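Local atomic coordinates of 3-hexulose-6-phosphate synthase (Mycobacterium gastri, PDB entry 3AJX), a protein that folds as an eight-stranded beta/alpha (TIM) barrel of the HUMPS family, pairs with a second copy of itself and carries a bound magnesium ion. Residues Ala58-Met63 against Asp71-Ala76; Ala65-Ala70 against Val96-Ala101; Pro34-Lys37 against Val43-Ala46. The protein carries 1 engineered substitution. All coordinates share one frame; numbering follows the deposited sequence.

Contact 1. Residues Ala58-Met63 against Asp71-Ala76; sequences ADMKTM and DIAFKA. With MG (magnesium ion), chain F.
Asp59 OD2 is gripped twice: it binds the magnesium ion at 2.1 Å, and Lys61 NZ forms a salt bridge to the same OD2 at 2.8 Å. Asp59 and Lys61 stand at the C-terminal end of strand 55-62 of a TIM barrel, and the contact with helix 66-75 lies within one beta-alpha-beta unit, the helix running back almost antiparallel to the strand (170° between axes, 10.1 Å at closest approach). The Lys61 chain is extended until its last torsion, where a bend (chi4 63°) brings NZ round to the carboxylate. Waters 1 and 3 are further magnesium ligands, and Glu30 belongs to the same metal site. The other carboxylate oxygen, OD1, is hydrogen-bonded to Thr82 OG1, so the two oxygens hold the group between the metal and the neighbouring strand.

Asp59 is also the centre of an inverse gamma turn, closed by a weak hydrogen bond from Met60 N to Ala58 O, which turns the backbone at the metal-binding residue. The residues flanking it, Ala58 and Met60, send their side chains toward the helix, where Ala73 CB receives both. Bends at chi2 and chi3 curl Met60 round this methyl, with CG at 4.0 Å and SD at 4.1 Å from Ala73 CB. The hold is purely apolar, as no hydrogen bond joins the two segments, and 123 Å² is buried between them. Val81 of the next strand packs on the same Ala73, while Lys37 of the second subunit, an engineered residue, donates a hydrogen bond to Met60 O. Ala58 CB meets Ala73 CB at 4.4 Å, and the terminal CE of Met60 lies 4.4 Å from Ile72 CG1.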
loop_
_atom_site.group_PDB
_atom_site.type_symbol
_atom_site.label_atom_id
_atom_site.label_comp_id
_atom_site.label_asym_id
_atom_site.label_seq_id
_atom_site.Cartn_x
_atom_site.Cartn_y
_atom_site.Cartn_z
ATOM N N ALA A 58 -5.873 -3.983 10.692
ATOM C CA ALA A 58 -4.568 -3.718 10.078
ATOM C C ALA A 58 -4.800 -3.074 8.714
ATOM O O ALA A 58 -5.285 -3.732 7.791
ATOM C CB ALA A 58 -3.773 -5.021 9.929
ATOM N N ASP A 59 -4.464 -1.790 8.600
ATOM C CA ASP A 59 -4.664 -1.044 7.358
ATOM C C ASP A 59 -3.541 -1.308 6.360
ATOM O O ASP A 59 -2.728 -0.426 6.058
ATOM C CB ASP A 59 -4.750 0.457 7.658
ATOM C CG ASP A 59 -5.532 1.219 6.604
ATOM O OD1 ASP A 59 -5.844 0.636 5.546
ATOM O OD2 ASP A 59 -5.834 2.409 6.836
ATOM N N MET A 60 -3.509 -2.530 5.840
ATOM C CA MET A 60 -2.492 -2.943 4.880
ATOM C C MET A 60 -2.616 -2.231 3.536
ATOM O O MET A 60 -1.612 -1.961 2.877
ATOM C CB MET A 60 -2.589 -4.455 4.648
ATOM C CG MET A 60 -2.357 -5.318 5.874
ATOM S SD MET A 60 -0.629 -5.333 6.406
ATOM C CE MET A 60 0.070 -6.605 5.328
ATOM N N LYS A 61 -3.852 -1.920 3.145
ATOM C CA LYS A 61 -4.124 -1.285 1.855
ATOM C C LYS A 61 -3.456 -2.106 0.757
ATOM O O LYS A 61 -2.804 -1.573 -0.141
ATOM C CB LYS A 61 -3.622 0.165 1.820
ATOM C CG LYS A 61 -4.549 1.155 2.516
ATOM C CD LYS A 61 -4.134 2.592 2.236
ATOM C CE LYS A 61 -5.073 3.589 2.901
ATOM N NZ LYS A 61 -5.056 3.465 4.386
ATOM N N THR A 62 -3.638 -3.418 0.843
ATOM C CA THR A 62 -3.066 -4.344 -0.123
ATOM C C THR A 62 -3.464 -4.038 -1.564
ATOM O O THR A 62 -4.633 -3.794 -1.862
ATOM C CB THR A 62 -3.475 -5.774 0.221
ATOM O OG1 THR A 62 -3.011 -6.078 1.541
ATOM C CG2 THR A 62 -2.879 -6.764 -0.774
ATOM N N MET A 63 -2.480 -4.064 -2.458
ATOM C CA MET A 63 -2.730 -3.788 -3.867
ATOM C C MET A 63 -2.445 -5.013 -4.732
ATOM O O MET A 63 -2.928 -5.112 -5.857
ATOM C CB MET A 63 -1.862 -2.618 -4.325
ATOM C CG MET A 63 -2.106 -2.162 -5.754
ATOM S SD MET A 63 -3.783 -1.553 -6.032
ATOM C CE MET A 63 -3.894 -1.717 -7.817
ATOM N N ASP A 71 -3.030 -12.973 4.823
ATOM C CA ASP A 71 -2.604 -14.056 5.694
ATOM C C ASP A 71 -1.568 -13.651 6.737
ATOM O O ASP A 71 -1.723 -13.966 7.918
ATOM C CB ASP A 71 -2.055 -15.219 4.869
ATOM C CG ASP A 71 -2.176 -16.544 5.592
ATOM O OD1 ASP A 71 -3.313 -16.924 5.944
ATOM O OD2 ASP A 71 -1.142 -17.207 5.811
ATOM N N ILE A 72 -0.515 -12.958 6.323
ATOM C CA ILE A 72 0.506 -12.585 7.294
ATOM C C ILE A 72 -0.015 -11.595 8.332
ATOM O O ILE A 72 0.399 -11.633 9.494
ATOM C CB ILE A 72 1.793 -12.047 6.600
ATOM C CG1 ILE A 72 1.507 -10.747 5.840
ATOM C CG2 ILE A 72 2.352 -13.122 5.668
ATOM C CD1 ILE A 72 2.739 -10.171 5.144
ATOM N N ALA A 73 -0.939 -10.722 7.932
ATOM C CA ALA A 73 -1.510 -9.755 8.866
ATOM C C ALA A 73 -2.430 -10.472 9.861
ATOM O O ALA A 73 -2.415 -10.179 11.061
ATOM C CB ALA A 73 -2.283 -8.679 8.100
ATOM N N PHE A 74 -3.232 -11.410 9.365
ATOM C CA PHE A 74 -4.130 -12.175 10.228
ATOM C C PHE A 74 -3.319 -12.995 11.226
ATOM O O PHE A 74 -3.640 -13.040 12.415
ATOM C CB PHE A 74 -5.007 -13.118 9.393
ATOM C CG PHE A 74 -6.119 -12.426 8.647
ATOM C CD1 PHE A 74 -6.464 -12.836 7.363
ATOM C CD2 PHE A 74 -6.834 -11.387 9.233
ATOM C CE1 PHE A 74 -7.504 -12.223 6.673
ATOM C CE2 PHE A 74 -7.883 -10.766 8.548
ATOM C CZ PHE A 74 -8.216 -11.187 7.266
ATOM N N LYS A 75 -2.266 -13.640 10.737
ATOM C CA LYS A 75 -1.422 -14.460 11.595
ATOM C C LYS A 75 -0.705 -13.622 12.643
ATOM O O LYS A 75 -0.371 -14.117 13.722
ATOM C CB LYS A 75 -0.411 -15.238 10.749
ATOM C CG LYS A 75 -1.051 -16.393 9.988
ATOM C CD LYS A 75 -0.039 -17.226 9.219
ATOM C CE LYS A 75 -0.706 -18.478 8.658
ATOM N NZ LYS A 75 0.274 -19.425 8.056
ATOM N N ALA A 76 -0.487 -12.348 12.329
ATOM C CA ALA A 76 0.183 -11.437 13.250
ATOM C C ALA A 76 -0.776 -10.919 14.322
ATOM O O ALA A 76 -0.363 -10.202 15.233
ATOM C CB ALA A 76 0.793 -10.266 12.482
HETATM MG MG MG F . -7.301 3.838 7.275
HETATM O O HOH W 1 -7.221 4.838 5.511
HETATM O O HOH W 2 -8.586 4.190 8.147
HETATM O O HOH W 3 -8.416 2.464 6.055
#

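Contact 2. Residues Ala65-Ala70 against Val96-Ala101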
loop_
_atom_site.group_PDB
_atom_site.type_symbol
_atom_site.label_atom_id
_atom_site.label_comp_id
_atom_site.label_asym_id
_atom_site.label_seq_id
_atom_site.Cartn_x
_atom_site.Cartn_y
_atom_site.Cartn_z
ATOM N N ALA A 65 -1.007 -9.507 -4.381
ATOM C CA ALA A 65 -0.724 -10.650 -3.510
ATOM C C ALA A 65 -1.707 -10.555 -2.343
ATOM O O ALA A 65 -1.319 -10.503 -1.174
ATOM C CB ALA A 65 0.716 -10.601 -3.003
ATOM N N GLY A 66 -2.990 -10.518 -2.686
ATOM C CA GLY A 66 -4.031 -10.389 -1.685
ATOM C C GLY A 66 -4.051 -11.453 -0.610
ATOM O O GLY A 66 -4.154 -11.140 0.579
ATOM N N GLU A 67 -3.961 -12.713 -1.014
ATOM C CA GLU A 67 -3.990 -13.797 -0.042
ATOM C C GLU A 67 -2.787 -13.733 0.893
ATOM O O GLU A 67 -2.931 -13.896 2.104
ATOM C CB GLU A 67 -4.024 -15.142 -0.759
ATOM C CG GLU A 67 -4.282 -16.319 0.160
ATOM C CD GLU A 67 -4.278 -17.627 -0.591
ATOM O OE1 GLU A 67 -3.247 -17.932 -1.227
ATOM O OE2 GLU A 67 -5.301 -18.339 -0.558
ATOM N N LEU A 68 -1.607 -13.487 0.335
ATOM C CA LEU A 68 -0.396 -13.424 1.146
ATOM C C LEU A 68 -0.408 -12.299 2.177
ATOM O O LEU A 68 -0.169 -12.540 3.360
ATOM C CB LEU A 68 0.839 -13.279 0.255
ATOM C CG LEU A 68 2.176 -13.153 0.998
ATOM C CD1 LEU A 68 2.412 -14.386 1.874
ATOM C CD2 LEU A 68 3.301 -12.991 -0.009
ATOM N N GLU A 69 -0.680 -11.072 1.738
ATOM C CA GLU A 69 -0.697 -9.948 2.667
ATOM C C GLU A 69 -1.773 -10.099 3.733
ATOM O O GLU A 69 -1.557 -9.758 4.895
ATOM C CB GLU A 69 -0.872 -8.617 1.919
ATOM C CG GLU A 69 0.368 -8.208 1.133
ATOM C CD GLU A 69 0.461 -6.710 0.893
ATOM O OE1 GLU A 69 -0.324 -5.948 1.501
ATOM O OE2 GLU A 69 1.337 -6.295 0.105
ATOM N N ALA A 70 -2.931 -10.619 3.350
ATOM C CA ALA A 70 -4.000 -10.807 4.317
ATOM C C ALA A 70 -3.561 -11.865 5.327
ATOM O O ALA A 70 -3.680 -11.673 6.537
ATOM C CB ALA A 70 -5.274 -11.252 3.616
ATOM N N VAL A 96 -9.975 -12.454 0.700
ATOM C CA VAL A 96 -11.199 -13.013 1.259
ATOM C C VAL A 96 -11.012 -14.497 1.583
ATOM O O VAL A 96 -11.515 -14.986 2.596
ATOM C CB VAL A 96 -12.390 -12.825 0.284
ATOM C CG1 VAL A 96 -13.578 -13.681 0.720
ATOM C CG2 VAL A 96 -12.799 -11.351 0.255
ATOM N N LYS A 97 -10.270 -15.204 0.738
ATOM C CA LYS A 97 -10.027 -16.627 0.961
ATOM C C LYS A 97 -9.246 -16.802 2.265
ATOM O O LYS A 97 -9.536 -17.700 3.063
ATOM C CB LYS A 97 -9.253 -17.213 -0.221
ATOM C CG LYS A 97 -9.232 -18.728 -0.271
ATOM C CD LYS A 97 -8.629 -19.199 -1.585
ATOM C CE LYS A 97 -8.766 -20.698 -1.752
ATOM N NZ LYS A 97 -8.158 -21.169 -3.031
ATOM N N ALA A 98 -8.266 -15.935 2.492
ATOM C CA ALA A 98 -7.480 -16.014 3.719
ATOM C C ALA A 98 -8.365 -15.663 4.913
ATOM O O ALA A 98 -8.257 -16.272 5.975
ATOM C CB ALA A 98 -6.293 -15.068 3.651
ATOM N N ALA A 99 -9.246 -14.680 4.740
ATOM C CA ALA A 99 -10.137 -14.289 5.826
ATOM C C ALA A 99 -11.048 -15.457 6.210
ATOM O O ALA A 99 -11.263 -15.723 7.392
ATOM C CB ALA A 99 -10.969 -13.073 5.414
ATOM N N GLN A 100 -11.576 -16.157 5.211
ATOM C CA GLN A 100 -12.451 -17.296 5.469
ATOM C C GLN A 100 -11.705 -18.391 6.215
ATOM O O GLN A 100 -12.240 -19.000 7.140
ATOM C CB GLN A 100 -12.999 -17.851 4.151
ATOM C CG GLN A 100 -14.103 -17.011 3.544
ATOM C CD GLN A 100 -15.380 -17.065 4.359
ATOM O OE1 GLN A 100 -16.028 -18.110 4.452
ATOM N NE2 GLN A 100 -15.743 -15.940 4.965
ATOM N N ALA A 101 -10.460 -18.626 5.816
ATOM C CA ALA A 101 -9.633 -19.652 6.439
ATOM C C ALA A 101 -9.364 -19.383 7.922
ATOM O O ALA A 101 -9.184 -20.321 8.700
ATOM C CB ALA A 101 -8.311 -19.776 5.685
HETATM O O HOH W 4 -5.321 -20.319 -2.285
#
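Glu67 and Lys97 both place CG opposite the backbone N (chi1 -171° and -166°), and from there both chains run out extended, carrying their charged ends along the surface between helices 66-75 and 89-102. These are successive outer helices of the TIM barrel, following neighbouring strands of the sheet; the segment axes here approach to 8.2 Å at an angle of 43°. The two side chains pass each other at a slant without forming a direct ion pair, since Glu67 OE2 and Lys97 NZ stay 4.7 Å apart. Water 4 spans that gap: it donates to Glu67 OE2 over 2.6 Å and accepts from Lys97 NZ over 3.1 Å. The carboxylate also lies against the aliphatic part of the lysine, with OE2 3.6 Å from Lys97 CD.

Below this water-bridged pair the helices meet through alanines. Both Ala70 and Ala98 direct CB at the opposing helix, and the small side chain of Ala98 is consistent with the close backbones, the CA atoms of Glu67 and Ala98 being 5.6 Å apart. Gly66 N, at the first turn, is hydrogen-bonded to Asp138 of the second subunit, and Glu69 on another face of this helix is salt-bridged to that subunit's engineered Lys37. At the buried centre, Ala98 CB lies 3.9 Å from Ala70 CB and equally far from the carbonyl O of Glu67.

Contact 3. Residues Pro34-Lys37 against Val43-Ala46. Engineered in segment 34-37: Lys37 (natural residue Glu).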
loop_
_atom_site.group_PDB
_atom_site.type_symbol
_atom_site.label_atom_id
_atom_site.label_comp_id
_atom_site.label_asym_id
_atom_site.label_seq_id
_atom_site.Cartn_x
_atom_site.Cartn_y
_atom_site.Cartn_z
ATOM N N PRO A 34 0.868 3.928 7.475
ATOM C CA PRO A 34 2.237 4.396 7.725
ATOM C C PRO A 34 2.868 3.710 8.939
ATOM O O PRO A 34 4.076 3.486 8.978
ATOM C CB PRO A 34 2.059 5.903 7.919
ATOM C CG PRO A 34 0.673 6.011 8.477
ATOM C CD PRO A 34 -0.102 5.025 7.638
ATOM N N LEU A 35 2.043 3.373 9.926
ATOM C CA LEU A 35 2.521 2.704 11.134
ATOM C C LEU A 35 3.033 1.301 10.818
ATOM O O LEU A 35 4.079 0.874 11.316
ATOM C CB LEU A 35 1.394 2.617 12.167
ATOM C CG LEU A 35 1.713 1.914 13.491
ATOM C CD1 LEU A 35 2.892 2.603 14.168
ATOM C CD2 LEU A 35 0.491 1.947 14.404
ATOM N N ILE A 36 2.286 0.580 9.992
ATOM C CA ILE A 36 2.682 -0.765 9.603
ATOM C C ILE A 36 3.950 -0.716 8.752
ATOM O O ILE A 36 4.854 -1.524 8.932
ATOM C CB ILE A 36 1.549 -1.466 8.827
ATOM C CG1 ILE A 36 0.371 -1.723 9.778
ATOM C CG2 ILE A 36 2.056 -2.775 8.213
ATOM C CD1 ILE A 36 -0.861 -2.277 9.105
ATOM N N LYS A 37 4.034 0.238 7.833
ATOM C CA LYS A 37 5.225 0.331 6.995
ATOM C C LYS A 37 6.435 0.761 7.818
ATOM O O LYS A 37 7.575 0.435 7.488
ATOM C CB LYS A 37 4.990 1.310 5.840
ATOM C CG LYS A 37 3.958 0.808 4.841
ATOM C CD LYS A 37 3.717 1.785 3.703
ATOM C CE LYS A 37 2.628 1.249 2.783
ATOM N NZ LYS A 37 2.275 2.191 1.688
ATOM N N VAL A 43 3.845 -4.461 15.159
ATOM C CA VAL A 43 3.008 -3.480 15.842
ATOM C C VAL A 43 1.591 -4.039 16.008
ATOM O O VAL A 43 0.912 -3.754 16.996
ATOM C CB VAL A 43 2.973 -2.118 15.095
ATOM C CG1 VAL A 43 2.331 -2.270 13.727
ATOM C CG2 VAL A 43 2.228 -1.087 15.936
ATOM N N ILE A 44 1.155 -4.842 15.041
ATOM C CA ILE A 44 -0.165 -5.463 15.087
ATOM C C ILE A 44 -0.210 -6.444 16.255
ATOM O O ILE A 44 -1.155 -6.457 17.045
ATOM C CB ILE A 44 -0.461 -6.261 13.793
ATOM C CG1 ILE A 44 -0.540 -5.314 12.598
ATOM C CG2 ILE A 44 -1.770 -7.043 13.942
ATOM C CD1 ILE A 44 -0.613 -6.041 11.267
ATOM N N THR A 45 0.826 -7.266 16.351
ATOM C CA THR A 45 0.915 -8.268 17.401
ATOM C C THR A 45 0.947 -7.640 18.785
ATOM O O THR A 45 0.287 -8.117 19.707
ATOM C CB THR A 45 2.168 -9.130 17.209
ATOM O OG1 THR A 45 2.186 -9.641 15.870
ATOM C CG2 THR A 45 2.171 -10.294 18.191
ATOM N N ALA A 46 1.706 -6.559 18.921
ATOM C CA ALA A 46 1.826 -5.868 20.202
ATOM C C ALA A 46 0.501 -5.271 20.664
ATOM O O ALA A 46 0.133 -5.384 21.833
ATOM C CB ALA A 46 2.884 -4.777 20.101
#
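Leu35 and Val43 make the closest approach, Leu35 CD2 lying 3.8 Å from Val43 CG2. That methyl of Val43 sits at the fork of the leucine, since Leu35 CG (3.9 Å) and CD1 (4.1 Å) are nearly as near to CG2. The torsion of Val43 divides its work: chi1 of 64° leaves CG2 opposite the backbone N and facing Leu35, while CG1 turns to Ile36, whose own CG1 is 4.4 Å away. A further pairing joins the isoleucines, Ile36 CD1 meeting Ile44 CD1 at 4.3 Å. All four residues are buried and no hydrogen bond crosses between the segments, so the contact is apolar throughout, burying 165 Å². Lys37, an engineered residue (glutamate in nature), lies outside this apolar cluster and reaches the second subunit.

Behind this shell, Leu35 rests on Ala15 and Val43 on Thr12, both of helix 12-22, while the two isoleucines face the barrel wall, Ile36 touching Ala58 and Met60, and Ile44 touching Val56 and Ala58. Short helix 33-39 and the following helix 42-50 are thus wedged together between helix 12-22 and strand 55-62 of the TIM barrel.

How the contacts relate
Along the chain, contact 3 comes first: Pro34-Lys37 and Val43-Ala46 close the short turn between helices 33-39 and 42-50, before strand 55-62 begins. Contact 1 then closes the return from that strand to helix 66-75. Contact 2 opens inside this span, at Ala65-Ala70, and closes later on helix 89-102, so contacts 1 and 2 cross. They share helix 66-75 and touch through Thr62 OG1 and Glu69 OE1, and through Phe74 against Ala99. Contacts 1 and 3 meet where Ala76 O reaches Thr45 OG1 and Ala58 packs on Ile44. Contacts 2 and 3 do not touch, their nearest atoms being about 7 Å apart, and contact 1 links them.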